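Local coordinates for nucleocapsid (Crimean-congo hemorrhagic fever virus, PDB 4AKL), which binds single- and double-stranded RNA, probably packages the viral genome, and probably cleaves double-stranded DNA without sequence specificity, at residues R202-N214 against E249-L261. Sequence-based numbering, arbitrary orientation.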
ATOM      1  N   ARG A 202      33.238  -3.566   0.476  1.00 65.80           N
ATOM      2  CA  ARG A 202      32.952  -3.964   1.858  1.00 67.91           C
ATOM      3  C   ARG A 202      34.099  -3.551   2.781  1.00 65.75           C
ATOM      4  O   ARG A 202      33.867  -3.054   3.861  1.00 66.76           O
ATOM      5  CB  ARG A 202      32.660  -5.477   1.965  1.00 70.65           C
ATOM      6  CG  ARG A 202      32.204  -5.963   3.394  1.00 75.41           C
ATOM      7  CD  ARG A 202      31.662  -7.434   3.435  1.00 80.28           C
ATOM      8  NE  ARG A 202      31.961  -8.143   2.182  1.00 80.33           N
ATOM      9  CZ  ARG A 202      31.071  -8.606   1.291  1.00 83.39           C
ATOM     10  NH1 ARG A 202      29.738  -8.509   1.477  1.00 87.27           N
ATOM     11  NH2 ARG A 202      31.534  -9.211   0.190  1.00 82.87           N
ATOM     12  N   GLU A 203      35.333  -3.735   2.332  1.00 62.75           N
ATOM     13  CA  GLU A 203      36.503  -3.311   3.120  1.00 61.45           C
ATOM     14  C   GLU A 203      36.655  -1.757   3.182  1.00 59.36           C
ATOM     15  O   GLU A 203      36.900  -1.190   4.256  1.00 59.88           O
ATOM     16  CB  GLU A 203      37.764  -3.970   2.589  1.00 59.80           C
ATOM     17  CG  GLU A 203      37.877  -5.479   2.943  1.00 63.02           C
ATOM     18  CD  GLU A 203      38.216  -5.734   4.419  1.00 67.23           C
ATOM     19  OE1 GLU A 203      38.970  -4.936   5.027  1.00 67.26           O
ATOM     20  OE2 GLU A 203      37.722  -6.733   4.975  1.00 71.25           O
ATOM     21  N   PHE A 204      36.499  -1.098   2.032  1.00 56.98           N
ATOM     22  CA  PHE A 204      36.587   0.367   1.934  1.00 55.56           C
ATOM     23  C   PHE A 204      35.649   1.061   2.943  1.00 57.78           C
ATOM     24  O   PHE A 204      36.081   1.933   3.696  1.00 57.54           O
ATOM     25  CB  PHE A 204      36.256   0.818   0.505  1.00 54.17           C
ATOM     26  CG  PHE A 204      36.178   2.304   0.331  1.00 53.41           C
ATOM     27  CD1 PHE A 204      37.347   3.069   0.237  1.00 51.20           C
ATOM     28  CD2 PHE A 204      34.935   2.953   0.260  1.00 55.65           C
ATOM     29  CE1 PHE A 204      37.287   4.455   0.070  1.00 50.72           C
ATOM     30  CE2 PHE A 204      34.865   4.358   0.096  1.00 55.56           C
ATOM     31  CZ  PHE A 204      36.059   5.102  -0.001  1.00 52.92           C
ATOM     32  N   VAL A 205      34.381   0.640   2.966  1.00 60.03           N
ATOM     33  CA  VAL A 205      33.389   1.281   3.819  1.00 62.65           C
ATOM     34  C   VAL A 205      33.562   1.030   5.335  1.00 65.27           C
ATOM     35  O   VAL A 205      32.793   1.593   6.114  1.00 67.96           O
ATOM     36  CB  VAL A 205      31.933   0.943   3.377  1.00 65.38           C
ATOM     37  CG1 VAL A 205      31.765   1.240   1.869  1.00 63.19           C
ATOM     38  CG2 VAL A 205      31.515  -0.526   3.755  1.00 67.12           C
ATOM     39  N   LYS A 206      34.535   0.201   5.761  1.00 64.60           N
ATOM     40  CA  LYS A 206      34.893   0.141   7.195  1.00 67.16           C
ATOM     41  C   LYS A 206      35.685   1.397   7.679  1.00 66.00           C
ATOM     42  O   LYS A 206      35.978   1.516   8.874  1.00 68.34           O
ATOM     43  CB  LYS A 206      35.701  -1.120   7.561  1.00 67.78           C
ATOM     44  CG  LYS A 206      34.908  -2.446   7.658  1.00 71.46           C
ATOM     45  CD  LYS A 206      35.252  -3.371   6.531  1.00 70.53           C
ATOM     46  CE  LYS A 206      34.750  -4.812   6.733  1.00 74.12           C
ATOM     47  NZ  LYS A 206      35.862  -5.690   7.206  1.00 75.50           N
ATOM     48  N   GLY A 207      36.014   2.319   6.775  1.00 62.58           N
ATOM     49  CA  GLY A 207      36.855   3.500   7.100  1.00 61.62           C
ATOM     50  C   GLY A 207      38.293   3.385   6.558  1.00 58.66           C
ATOM     51  O   GLY A 207      39.173   4.180   6.937  1.00 58.52           O
ATOM     52  N   LYS A 208      38.524   2.415   5.661  1.00 56.73           N
ATOM     53  CA  LYS A 208      39.842   2.162   5.049  1.00 54.29           C
ATOM     54  C   LYS A 208      40.000   2.950   3.729  1.00 51.10           C
ATOM     55  O   LYS A 208      40.169   2.390   2.640  1.00 49.59           O
ATOM     56  CB  LYS A 208      40.036   0.647   4.841  1.00 54.56           C
ATOM     57  CG  LYS A 208      40.047  -0.132   6.141  1.00 57.78           C
ATOM     58  CD  LYS A 208      40.240  -1.641   5.934  1.00 58.13           C
ATOM     59  CE  LYS A 208      40.029  -2.390   7.254  1.00 62.64           C
ATOM     60  NZ  LYS A 208      40.048  -3.872   7.049  1.00 63.70           N
ATOM     61  N   TYR A 209      39.954   4.255   3.858  1.00 50.87           N
ATOM     62  CA  TYR A 209      39.903   5.155   2.707  1.00 49.16           C
ATOM     63  C   TYR A 209      41.138   5.147   1.774  1.00 46.99           C
ATOM     64  O   TYR A 209      40.999   5.432   0.560  1.00 45.28           O
ATOM     65  CB  TYR A 209      39.598   6.590   3.165  1.00 50.01           C
ATOM     66  CG  TYR A 209      40.435   7.110   4.317  1.00 51.13           C
ATOM     67  CD1 TYR A 209      41.750   7.534   4.111  1.00 51.08           C
ATOM     68  CD2 TYR A 209      39.914   7.201   5.601  1.00 53.83           C
ATOM     69  CE1 TYR A 209      42.526   8.036   5.177  1.00 52.94           C
ATOM     70  CE2 TYR A 209      40.670   7.685   6.663  1.00 56.05           C
ATOM     71  CZ  TYR A 209      41.977   8.098   6.447  1.00 55.65           C
ATOM     72  OH  TYR A 209      42.735   8.583   7.491  1.00 59.35           O
ATOM     73  N   ILE A 210      42.319   4.796   2.325  1.00 47.17           N
ATOM     74  CA  ILE A 210      43.589   4.759   1.540  1.00 45.56           C
ATOM     75  C   ILE A 210      43.468   3.760   0.363  1.00 44.47           C
ATOM     76  O   ILE A 210      44.153   3.917  -0.646  1.00 42.63           O
ATOM     77  CB  ILE A 210      44.811   4.414   2.409  1.00 46.59           C
ATOM     78  CG1 ILE A 210      45.056   5.468   3.488  1.00 48.67           C
ATOM     79  CG2 ILE A 210      46.102   4.307   1.569  1.00 44.93           C
ATOM     80  CD1 ILE A 210      46.005   4.918   4.595  1.00 52.04           C
ATOM     81  N   MET A 211      42.579   2.744   0.497  1.00 45.17           N
ATOM     82  CA  MET A 211      42.309   1.794  -0.606  1.00 44.31           C
ATOM     83  C   MET A 211      41.897   2.490  -1.894  1.00 43.01           C
ATOM     84  O   MET A 211      42.162   1.998  -2.968  1.00 42.70           O
ATOM     85  CB  MET A 211      41.216   0.788  -0.238  1.00 46.30           C
ATOM     86  CG  MET A 211      41.568  -0.123   0.888  1.00 47.91           C
ATOM     87  SD  MET A 211      40.142  -1.108   1.377  1.00 49.45           S
ATOM     88  CE  MET A 211      40.064  -2.262   0.006  1.00 48.47           C
ATOM     89  N   ALA A 212      41.257   3.641  -1.797  1.00 43.31           N
ATOM     90  CA  ALA A 212      40.859   4.382  -2.997  1.00 42.92           C
ATOM     91  C   ALA A 212      42.053   4.792  -3.912  1.00 41.60           C
ATOM     92  O   ALA A 212      41.862   5.042  -5.100  1.00 41.50           O
ATOM     93  CB  ALA A 212      40.107   5.558  -2.608  1.00 43.85           C
ATOM     94  N   PHE A 213      43.276   4.819  -3.375  1.00 41.14           N
ATOM     95  CA  PHE A 213      44.455   5.177  -4.209  1.00 40.41           C
ATOM     96  C   PHE A 213      44.921   4.106  -5.176  1.00 40.48           C
ATOM     97  O   PHE A 213      45.609   4.478  -6.149  1.00 41.08           O
ATOM     98  CB  PHE A 213      45.638   5.623  -3.369  1.00 39.96           C
ATOM     99  CG  PHE A 213      45.358   6.768  -2.471  1.00 40.54           C
ATOM    100  CD1 PHE A 213      44.286   7.669  -2.703  1.00 40.27           C
ATOM    101  CD2 PHE A 213      46.175   6.982  -1.375  1.00 41.66           C
ATOM    102  CE1 PHE A 213      44.061   8.689  -1.860  1.00 41.39           C
ATOM    103  CE2 PHE A 213      45.961   8.051  -0.517  1.00 42.01           C
ATOM    104  CZ  PHE A 213      44.889   8.908  -0.760  1.00 42.46           C
ATOM    105  N   ASN A 214      44.598   2.829  -4.928  1.00 40.76           N
ATOM    106  CA  ASN A 214      44.856   1.733  -5.904  1.00 41.02           C
ATOM    107  C   ASN A 214      43.862   0.515  -5.898  1.00 42.13           C
ATOM    108  O   ASN A 214      44.214  -0.582  -5.458  1.00 42.08           O
ATOM    109  CB  ASN A 214      46.337   1.245  -5.874  1.00 40.38           C
ATOM    110  CG  ASN A 214      46.727   0.512  -4.585  1.00 40.12           C
ATOM    111  OD1 ASN A 214      46.315   0.891  -3.493  1.00 39.15           O
ATOM    112  ND2 ASN A 214      47.546  -0.548  -4.722  1.00 36.90           N
ATOM    113  N   GLU A 249      27.817   4.713   5.408  1.00 78.41           N
ATOM    114  CA  GLU A 249      29.190   4.353   5.762  1.00 75.22           C
ATOM    115  C   GLU A 249      30.216   4.775   4.687  1.00 70.32           C
ATOM    116  O   GLU A 249      31.363   5.152   5.025  1.00 68.28           O
ATOM    117  CB  GLU A 249      29.331   2.838   6.011  1.00 76.13           C
ATOM    118  CG  GLU A 249      28.368   2.179   7.033  1.00 81.90           C
ATOM    119  CD  GLU A 249      28.337   2.886   8.377  1.00 85.91           C
ATOM    120  OE1 GLU A 249      29.425   3.088   8.963  1.00 85.46           O
ATOM    121  OE2 GLU A 249      27.224   3.232   8.850  1.00 91.43           O
ATOM    122  N   ALA A 250      29.821   4.707   3.407  1.00 68.62           N
ATOM    123  CA  ALA A 250      30.709   5.117   2.298  1.00 64.34           C
ATOM    124  C   ALA A 250      30.952   6.624   2.329  1.00 63.51           C
ATOM    125  O   ALA A 250      32.089   7.073   2.086  1.00 60.46           O
ATOM    126  CB  ALA A 250      30.139   4.716   0.961  1.00 64.19           C
ATOM    127  N   LYS A 251      29.891   7.386   2.609  1.00 66.43           N
ATOM    128  CA  LYS A 251      29.971   8.862   2.704  0.50 66.70           C
ATOM    129  C   LYS A 251      30.899   9.266   3.850  1.00 66.17           C
ATOM    130  O   LYS A 251      31.773  10.063   3.674  1.00 64.29           O
ATOM    131  CB  LYS A 251      28.577   9.480   2.883  0.50 70.75           C
ATOM    132  CG  LYS A 251      28.554  11.028   2.946  0.50 71.74           C
ATOM    133  CD  LYS A 251      27.126  11.575   2.747  0.50 76.16           C
ATOM    134  CE  LYS A 251      27.014  13.067   3.086  0.50 77.88           C
ATOM    135  NZ  LYS A 251      26.998  13.315   4.554  0.50 80.15           N
ATOM    136  N   LYS A 252      30.696   8.684   5.023  1.00 68.64           N
ATOM    137  CA  LYS A 252      31.586   8.885   6.190  1.00 68.93           C
ATOM    138  C   LYS A 252      33.086   8.578   5.878  1.00 64.96           C
ATOM    139  O   LYS A 252      34.028   9.264   6.338  1.00 63.98           O
ATOM    140  CB  LYS A 252      31.117   7.940   7.279  1.00 72.42           C
ATOM    141  CG  LYS A 252      31.815   8.017   8.620  1.00 74.46           C
ATOM    142  CD  LYS A 252      31.154   7.017   9.602  1.00 79.10           C
ATOM    143  CE  LYS A 252      29.804   7.525  10.104  1.00 84.12           C
ATOM    144  NZ  LYS A 252      29.127   6.557  11.052  1.00 88.84           N
ATOM    145  N   THR A 253      33.291   7.525   5.105  1.00 62.74           N
ATOM    146  CA  THR A 253      34.635   7.102   4.741  1.00 59.29           C
ATOM    147  C   THR A 253      35.274   8.149   3.872  1.00 56.73           C
ATOM    148  O   THR A 253      36.421   8.443   4.072  1.00 55.26           O
ATOM    149  CB  THR A 253      34.620   5.741   4.049  1.00 57.99           C
ATOM    150  OG1 THR A 253      34.359   4.746   5.037  1.00 60.25           O
ATOM    151  CG2 THR A 253      35.967   5.423   3.376  1.00 54.87           C
ATOM    152  N   VAL A 254      34.504   8.707   2.924  1.00 57.00           N
ATOM    153  CA  VAL A 254      34.985   9.729   1.994  1.00 55.32           C
ATOM    154  C   VAL A 254      35.271  11.028   2.739  1.00 56.78           C
ATOM    155  O   VAL A 254      36.242  11.699   2.413  1.00 55.47           O
ATOM    156  CB  VAL A 254      34.016   9.969   0.774  1.00 55.76           C
ATOM    157  CG1 VAL A 254      34.558  11.037  -0.166  1.00 53.64           C
ATOM    158  CG2 VAL A 254      33.812   8.683  -0.021  1.00 54.73           C
ATOM    159  N   GLU A 255      34.443  11.360   3.726  1.00 60.24           N
ATOM    160  CA  GLU A 255      34.656  12.526   4.576  1.00 62.43           C
ATOM    161  C   GLU A 255      35.906  12.315   5.405  1.00 61.51           C
ATOM    162  O   GLU A 255      36.657  13.265   5.649  1.00 61.28           O
ATOM    163  CB  GLU A 255      33.442  12.793   5.506  1.00 66.95           C
ATOM    164  CG  GLU A 255      32.127  13.238   4.782  1.00 70.37           C
ATOM    165  CD  GLU A 255      30.849  13.157   5.670  1.00 77.13           C
ATOM    166  OE1 GLU A 255      30.944  12.818   6.880  1.00 80.55           O
ATOM    167  OE2 GLU A 255      29.733  13.437   5.151  1.00 81.11           O
ATOM    168  N   ALA A 256      36.131  11.068   5.835  1.00 61.19           N
ATOM    169  CA  ALA A 256      37.352  10.724   6.564  1.00 60.86           C
ATOM    170  C   ALA A 256      38.582  10.976   5.680  1.00 57.61           C
ATOM    171  O   ALA A 256      39.588  11.544   6.143  1.00 58.07           O
ATOM    172  CB  ALA A 256      37.296   9.284   7.040  1.00 61.54           C
ATOM    173  N   LEU A 257      38.487  10.577   4.405  1.00 54.94           N
ATOM    174  CA  LEU A 257      39.554  10.808   3.414  1.00 52.06           C
ATOM    175  C   LEU A 257      39.862  12.303   3.255  1.00 52.39           C
ATOM    176  O   LEU A 257      41.022  12.727   3.198  1.00 51.47           O
ATOM    177  CB  LEU A 257      39.174  10.239   2.016  1.00 49.85           C
ATOM    178  CG  LEU A 257      40.197  10.392   0.882  1.00 48.27           C
ATOM    179  CD1 LEU A 257      41.412   9.467   1.142  1.00 45.18           C
ATOM    180  CD2 LEU A 257      39.636  10.156  -0.543  1.00 47.05           C
ATOM    181  N   ASN A 258      38.812  13.088   3.141  1.00 54.25           N
ATOM    182  CA  ASN A 258      38.948  14.521   2.945  1.00 55.11           C
ATOM    183  C   ASN A 258      39.677  15.189   4.129  1.00 56.66           C
ATOM    184  O   ASN A 258      40.522  16.068   3.908  1.00 56.47           O
ATOM    185  CB  ASN A 258      37.580  15.141   2.688  1.00 57.20           C
ATOM    186  CG  ASN A 258      37.667  16.566   2.221  1.00 58.46           C
ATOM    187  OD1 ASN A 258      38.419  16.890   1.304  1.00 59.03           O
ATOM    188  ND2 ASN A 258      36.895  17.432   2.850  1.00 61.80           N
ATOM    189  N   GLY A 259      39.365  14.769   5.364  1.00 58.82           N
ATOM    190  CA  GLY A 259      40.129  15.196   6.560  1.00 60.83           C
ATOM    191  C   GLY A 259      41.620  14.843   6.412  1.00 59.14           C
ATOM    192  O   GLY A 259      42.516  15.688   6.660  1.00 59.81           O
ATOM    193  N   TYR A 260      41.880  13.604   5.976  1.00 56.76           N
ATOM    194  CA  TYR A 260      43.238  13.099   5.823  1.00 55.39           C
ATOM    195  C   TYR A 260      44.064  13.892   4.821  1.00 53.71           C
ATOM    196  O   TYR A 260      45.209  14.243   5.111  1.00 53.22           O
ATOM    197  CB  TYR A 260      43.252  11.623   5.395  1.00 53.56           C
ATOM    198  CG  TYR A 260      44.651  11.069   5.267  1.00 52.47           C
ATOM    199  CD1 TYR A 260      45.325  10.545   6.382  1.00 55.36           C
ATOM    200  CD2 TYR A 260      45.311  11.075   4.036  1.00 51.01           C
ATOM    201  CE1 TYR A 260      46.632  10.039   6.268  1.00 55.52           C
ATOM    202  CE2 TYR A 260      46.614  10.581   3.911  1.00 51.14           C
ATOM    203  CZ  TYR A 260      47.265  10.061   5.034  1.00 52.80           C
ATOM    204  OH  TYR A 260      48.530   9.575   4.903  1.00 54.09           O
ATOM    205  N   LEU A 261      43.476  14.129   3.640  1.00 52.45           N
ATOM    206  CA  LEU A 261      44.148  14.867   2.564  1.00 51.38           C
ATOM    207  C   LEU A 261      44.401  16.320   3.008  1.00 53.55           C
ATOM    208  O   LEU A 261      45.366  16.942   2.576  1.00 53.81           O
ATOM    209  CB  LEU A 261      43.317  14.834   1.266  1.00 49.98           C
ATOM    210  CG  LEU A 261      43.093  13.462   0.596  1.00 48.21           C
ATOM    211  CD1 LEU A 261      41.924  13.514  -0.422  1.00 48.35           C
ATOM    212  CD2 LEU A 261      44.367  12.914  -0.047  1.00 45.65           C
TER
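Phe204, Tyr209 and Thr253 are the main residues of this contact, in which the C-terminal end of helix 195-204 and the 3-10 turn 209-213 pack along helix 245-263, part of an all-helical arm set well away from the centre of the nairovirus nucleocapsid. It illustrates how one threonine can serve two purposes on a helix face. Thr253 CG2, anti to the backbone N of its own residue, stands over one face of the Phe204 ring, 3.6 Å from the centroid, a CH-pi contact. Thr253 OG1 turns back to its own helix and donates to Glu249 O at 3.0 Å, reaching that carbonyl from the face opposite to the one used by Thr253 N. Nearby, Val205 CG1 packs on Ala250 CB. Gly207, with its positive phi, turns the chain past the threonine hydroxyl. Beyond the turn, Tyr209 holds CG between its backbone N and carbonyl carbon (chi1 49°), which lays the ring flat on the helix backbone, with Leu257 CA over its face. Tyr209 CD2 meets Ala256 CB, and Tyr209 CD1 on the other flank of the ring touches Leu257 CD1, each at 3.6 Å. Phe213 adds its CZ against Leu257 and Leu261, and also rests on Met276 of helix 270-292. At the far end of Tyr209, the Tyr260 ring is inclined at 47° to the first, and Tyr209 OH lies 3.4 Å from Tyr260 CD1.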